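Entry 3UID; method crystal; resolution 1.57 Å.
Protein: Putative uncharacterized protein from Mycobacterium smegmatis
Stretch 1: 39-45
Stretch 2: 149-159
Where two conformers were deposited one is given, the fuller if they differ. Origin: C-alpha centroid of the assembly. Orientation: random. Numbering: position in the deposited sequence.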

ATOM      1  N   GLU A  39      -3.733   6.689   6.831  1.00  7.27           N
ATOM      2  CA  GLU A  39      -5.158   6.893   6.578  0.50  7.25           C
ATOM      3  C   GLU A  39      -5.391   8.073   5.636  1.00  9.33           C
ATOM      4  O   GLU A  39      -6.289   8.066   4.809  1.00 10.61           O
ATOM      5  CB  GLU A  39      -5.899   7.122   7.900  0.50  6.37           C
ATOM      6  CG  GLU A  39      -7.401   7.335   7.732  0.50  5.37           C
ATOM      7  CD  GLU A  39      -8.136   7.460   9.049  0.50 11.30           C
ATOM      8  OE1 GLU A  39      -8.120   6.499   9.848  0.50  6.72           O
ATOM      9  OE2 GLU A  39      -8.741   8.530   9.286  0.50 23.91           O
ATOM     10  N   LYS A  40      -4.574   9.113   5.811  1.00  6.64           N
ATOM     11  CA  LYS A  40      -4.689  10.315   4.997  1.00  6.50           C
ATOM     12  C   LYS A  40      -4.410  10.013   3.523  1.00  7.24           C
ATOM     13  O   LYS A  40      -5.181  10.393   2.642  1.00  8.77           O
ATOM     14  CB  LYS A  40      -3.732  11.393   5.521  1.00  8.57           C
ATOM     15  CG  LYS A  40      -3.686  12.656   4.668  1.00  6.91           C
ATOM     16  CD  LYS A  40      -5.021  13.431   4.696  1.00 10.12           C
ATOM     17  CE  LYS A  40      -4.873  14.772   3.971  1.00 11.81           C
ATOM     18  NZ  LYS A  40      -6.121  15.585   4.065  1.00 22.43           N
ATOM     19  N   VAL A  41      -3.296   9.343   3.253  1.00  8.08           N
ATOM     20  CA  VAL A  41      -2.912   9.102   1.865  1.00  8.35           C
ATOM     21  C   VAL A  41      -3.795   8.049   1.186  1.00 11.56           C
ATOM     22  O   VAL A  41      -3.981   8.066  -0.038  1.00 10.60           O
ATOM     23  CB  VAL A  41      -1.406   8.782   1.721  1.00  7.52           C
ATOM     24  CG1 VAL A  41      -0.583   9.974   2.248  1.00 10.11           C
ATOM     25  CG2 VAL A  41      -1.026   7.495   2.449  1.00  9.40           C
ATOM     26  N   TRP A  42      -4.352   7.156   1.991  1.00  7.68           N
ATOM     27  CA  TRP A  42      -5.277   6.137   1.494  1.00 10.37           C
ATOM     28  C   TRP A  42      -6.693   6.677   1.295  1.00 13.46           C
ATOM     29  O   TRP A  42      -7.510   6.045   0.612  1.00 13.09           O
ATOM     30  CB  TRP A  42      -5.341   4.961   2.468  1.00  9.02           C
ATOM     31  CG  TRP A  42      -4.223   3.996   2.371  1.00  8.24           C
ATOM     32  CD1 TRP A  42      -3.209   3.992   1.455  1.00 11.83           C
ATOM     33  CD2 TRP A  42      -3.997   2.872   3.225  1.00  7.72           C
ATOM     34  NE1 TRP A  42      -2.369   2.929   1.684  1.00 14.03           N
ATOM     35  CE2 TRP A  42      -2.831   2.224   2.765  1.00  8.49           C
ATOM     36  CE3 TRP A  42      -4.675   2.338   4.322  1.00  8.51           C
ATOM     37  CZ2 TRP A  42      -2.322   1.076   3.374  1.00 10.86           C
ATOM     38  CZ3 TRP A  42      -4.158   1.188   4.929  1.00  9.30           C
ATOM     39  CH2 TRP A  42      -3.005   0.574   4.447  1.00 11.54           C
ATOM     40  N   GLY A  43      -6.978   7.831   1.899  1.00  9.81           N
ATOM     41  CA  GLY A  43      -8.320   8.402   1.905  1.00  9.42           C
ATOM     42  C   GLY A  43      -8.413   9.860   1.479  1.00  8.61           C
ATOM     43  O   GLY A  43      -8.667  10.744   2.310  1.00 12.06           O
ATOM     44  N   PRO A  44      -8.257  10.122   0.175  1.00  9.72           N
ATOM     45  CA  PRO A  44      -8.609  11.444  -0.358  1.00  9.11           C
ATOM     46  C   PRO A  44     -10.118  11.683  -0.157  1.00  9.42           C
ATOM     47  O   PRO A  44     -10.853  10.743   0.170  1.00  9.41           O
ATOM     48  CB  PRO A  44      -8.253  11.325  -1.841  1.00 13.69           C
ATOM     49  CG  PRO A  44      -8.370   9.874  -2.144  1.00 16.14           C
ATOM     50  CD  PRO A  44      -8.044   9.127  -0.891  1.00  9.70           C
ATOM     51  N   PRO A  45     -10.582  12.931  -0.313  1.00 11.36           N
ATOM     52  CA  PRO A  45     -11.973  13.268   0.021  1.00 14.20           C
ATOM     53  C   PRO A  45     -13.010  12.361  -0.649  1.00 14.04           C
ATOM     54  O   PRO A  45     -13.998  11.986  -0.002  1.00 12.99           O
ATOM     55  CB  PRO A  45     -12.110  14.700  -0.500  1.00 21.29           C
ATOM     56  CG  PRO A  45     -10.725  15.250  -0.425  1.00 21.59           C
ATOM     57  CD  PRO A  45      -9.838  14.103  -0.806  1.00 17.44           C
ATOM     58  N   SER A 149      -1.890   3.977  -7.027  1.00  8.64           N
ATOM     59  CA  SER A 149      -1.521   5.249  -7.651  1.00  9.49           C
ATOM     60  C   SER A 149      -2.106   6.447  -6.918  1.00  8.05           C
ATOM     61  O   SER A 149      -1.427   7.457  -6.739  1.00  9.76           O
ATOM     62  CB  SER A 149      -1.948   5.278  -9.116  1.00 10.70           C
ATOM     63  OG  SER A 149      -1.278   4.276  -9.863  1.00 12.87           O
ATOM     64  N   SER A 150      -3.374   6.363  -6.521  1.00  9.66           N
ATOM     65  CA  SER A 150      -3.970   7.431  -5.730  1.00  9.40           C
ATOM     66  C   SER A 150      -3.183   7.704  -4.451  1.00  6.26           C
ATOM     67  O   SER A 150      -2.928   8.865  -4.116  1.00  9.45           O
ATOM     68  CB  SER A 150      -5.424   7.094  -5.378  1.00  9.74           C
ATOM     69  OG  SER A 150      -5.999   8.088  -4.528  1.00 11.56           O
ATOM     70  N   ALA A 151      -2.801   6.645  -3.735  1.00  7.11           N
ATOM     71  CA  ALA A 151      -2.075   6.824  -2.480  1.00  8.00           C
ATOM     72  C   ALA A 151      -0.740   7.506  -2.742  1.00  7.49           C
ATOM     73  O   ALA A 151      -0.337   8.404  -2.008  1.00  8.39           O
ATOM     74  CB  ALA A 151      -1.883   5.494  -1.773  1.00 10.05           C
ATOM     75  N   ILE A 152      -0.061   7.086  -3.799  1.00  7.72           N
ATOM     76  CA  ILE A 152       1.209   7.707  -4.179  1.00  8.92           C
ATOM     77  C   ILE A 152       1.052   9.199  -4.489  1.00  9.67           C
ATOM     78  O   ILE A 152       1.851  10.028  -4.024  1.00  6.72           O
ATOM     79  CB  ILE A 152       1.846   6.942  -5.341  1.00  8.45           C
ATOM     80  CG1 ILE A 152       2.440   5.635  -4.802  1.00  9.06           C
ATOM     81  CG2 ILE A 152       2.947   7.769  -6.016  1.00  8.38           C
ATOM     82  CD1 ILE A 152       2.609   4.565  -5.898  1.00  8.17           C
ATOM     83  N   ASN A 153      -0.001   9.550  -5.217  1.00  9.62           N
ATOM     84  CA  ASN A 153      -0.271  10.954  -5.484  1.00  7.71           C
ATOM     85  C   ASN A 153      -0.632  11.724  -4.223  1.00  8.53           C
ATOM     86  O   ASN A 153      -0.259  12.883  -4.089  1.00  8.86           O
ATOM     87  CB  ASN A 153      -1.349  11.116  -6.549  1.00  8.01           C
ATOM     88  CG  ASN A 153      -0.898  10.585  -7.891  1.00 13.57           C
ATOM     89  OD1 ASN A 153       0.301  10.588  -8.201  1.00 13.14           O
ATOM     90  ND2 ASN A 153      -1.850  10.116  -8.691  1.00 15.31           N
ATOM     91  N   GLN A 154      -1.335  11.081  -3.294  1.00  7.46           N
ATOM     92  CA  GLN A 154      -1.641  11.750  -2.026  1.00  8.89           C
ATOM     93  C   GLN A 154      -0.377  11.990  -1.215  1.00  9.15           C
ATOM     94  O   GLN A 154      -0.240  13.028  -0.569  1.00  9.80           O
ATOM     95  CB  GLN A 154      -2.692  10.992  -1.203  1.00  6.68           C
ATOM     96  CG  GLN A 154      -4.108  11.040  -1.821  1.00  8.80           C
ATOM     97  CD  GLN A 154      -4.594  12.459  -2.042  1.00  9.36           C
ATOM     98  OE1 GLN A 154      -4.561  13.286  -1.132  1.00 13.99           O
ATOM     99  NE2 GLN A 154      -5.023  12.753  -3.262  1.00 13.38           N
ATOM    100  N   ILE A 155       0.546  11.034  -1.243  1.00  7.61           N
ATOM    101  CA  ILE A 155       1.834  11.230  -0.579  1.00  9.32           C
ATOM    102  C   ILE A 155       2.543  12.433  -1.190  1.00  7.82           C
ATOM    103  O   ILE A 155       3.008  13.296  -0.453  1.00  8.50           O
ATOM    104  CB  ILE A 155       2.730   9.975  -0.651  1.00  4.30           C
ATOM    105  CG1 ILE A 155       2.141   8.862   0.218  1.00  7.48           C
ATOM    106  CG2 ILE A 155       4.156  10.302  -0.187  1.00  7.47           C
ATOM    107  CD1 ILE A 155       2.777   7.495  -0.054  1.00  8.65           C
ATOM    108  N   ASP A 156       2.595  12.516  -2.521  1.00  5.82           N
ATOM    109  CA  ASP A 156       3.176  13.694  -3.176  1.00  7.27           C
ATOM    110  C   ASP A 156       2.605  14.988  -2.580  1.00 10.19           C
ATOM    111  O   ASP A 156       3.346  15.926  -2.275  1.00 10.64           O
ATOM    112  CB  ASP A 156       2.900  13.715  -4.689  1.00  9.15           C
ATOM    113  CG  ASP A 156       3.682  12.667  -5.465  1.00 14.87           C
ATOM    114  OD1 ASP A 156       3.187  12.256  -6.536  1.00 14.69           O
ATOM    115  OD2 ASP A 156       4.784  12.287  -5.042  1.00 14.06           O
ATOM    116  N   ALA A 157       1.281  15.041  -2.442  1.00  6.70           N
ATOM    117  CA  ALA A 157       0.625  16.272  -2.002  1.00 11.01           C
ATOM    118  C   ALA A 157       1.037  16.671  -0.594  1.00 10.30           C
ATOM    119  O   ALA A 157       1.122  17.861  -0.288  1.00 11.72           O
ATOM    120  CB  ALA A 157      -0.881  16.126  -2.087  1.00  9.25           C
ATOM    121  N   LEU A 158       1.298  15.680   0.255  1.00  9.10           N
ATOM    122  CA  LEU A 158       1.685  15.937   1.635  1.00  9.36           C
ATOM    123  C   LEU A 158       3.082  16.527   1.752  1.00 10.42           C
ATOM    124  O   LEU A 158       3.408  17.140   2.763  1.00 11.68           O
ATOM    125  CB  LEU A 158       1.670  14.655   2.471  1.00 10.94           C
ATOM    126  CG  LEU A 158       0.350  13.926   2.703  1.00 14.37           C
ATOM    127  CD1 LEU A 158       0.576  12.844   3.728  1.00 14.20           C
ATOM    128  CD2 LEU A 158      -0.745  14.873   3.169  1.00 17.26           C
ATOM    129  N   LEU A 159       3.905  16.325   0.730  1.00  9.60           N
ATOM    130  CA  LEU A 159       5.326  16.679   0.796  1.00 11.60           C
ATOM    131  C   LEU A 159       5.656  18.137   0.448  1.00 12.82           C
ATOM    132  O   LEU A 159       6.828  18.545   0.482  1.00 12.19           O
ATOM    133  CB  LEU A 159       6.131  15.738  -0.106  1.00  9.87           C
ATOM    134  CG  LEU A 159       5.980  14.237   0.156  1.00 10.86           C
ATOM    135  CD1 LEU A 159       6.881  13.430  -0.794  1.00 13.76           C
ATOM    136  CD2 LEU A 159       6.300  13.913   1.608  1.00  8.77           C
TER
HETATM  137  O   HOH W   1      -5.835  12.567   1.272  1.00 14.84           O
HETATM  138  O   HOH W   2      -5.557   7.259  -2.062  1.00 11.64           O

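This is a compact packing contact between the end part of one helix and the side of another, built on a valine knob and joined by two waters, with no direct hydrogen bond between the stretches.

Stretch 1 carries the last part of a helix that begins earlier in the chain, followed by Gly43, Pro44 and Pro45. The second stretch is mostly helix, continuing one that begins earlier in the chain, and is held by regular bonds such as Gln154 N to Ser150 O at 2.9 Å and Ile155 N to Ala151 O at 2.9 Å. The backbones come nearest at Val41 and Gln154, whose CA atoms are 4.9 Å apart. The contact buries 392 Å² in all.

Val41 is the center. Its CA-to-CB bond points toward the second helix, and its side chain sits as a knob among Ala151, Gln154, Ile155 and Leu158. CG1 of Val41 lies 3.6 Å from CG1 of Ile155 and 3.4 Å from CD1 of Leu158. These are apolar contacts, and they help to bury the valine. Val41 CB also lies 3.9 Å from Gln154 CB, so the first carbon of the glutamine side chain joins the packing.

The carbonyl of Val41 adds a polar element. Its O atom is 3.3 Å from Ala151 CA, with an angle of 159° at the hydrogen, a nearly straight CA-H...O contact. The small side chain of Ala151 meets the indole: Ala151 CB is 3.8 Å from Trp42 CD1, at the ring edge and near its plane. The CA-to-CB bond of Trp42 points away from the second helix, but the end of its side chain comes nearer.

The flanks are looser. Lys40 lends its aliphatic part, with its CG 4.0 Å from Leu158 CD2. Beyond the first helix, the CA-to-CB bond of Pro44 points toward the second. Pro44 CG is 3.8 Å from Ser150 OG, and Pro44 CB is 3.8 Å from Gln154 NE2. Both are van der Waals distances between a ring carbon and a polar atom, and no conventional hydrogen bond is made there.

Two waters make the polar links. Water 1 donates to Lys40 O at 2.7 Å and to Gln154 OE1 at 2.8 Å. Lys40 O also accepts from Gly43 N at 3.2 Å, so it serves both its own chain and the bridge. Water 2 donates to Val41 O at 2.7 Å and is hydrogen-bonded to Ser150 OG at 2.6 Å. Two carbonyls in the last part of the first helix thus reach side chains of the second through water.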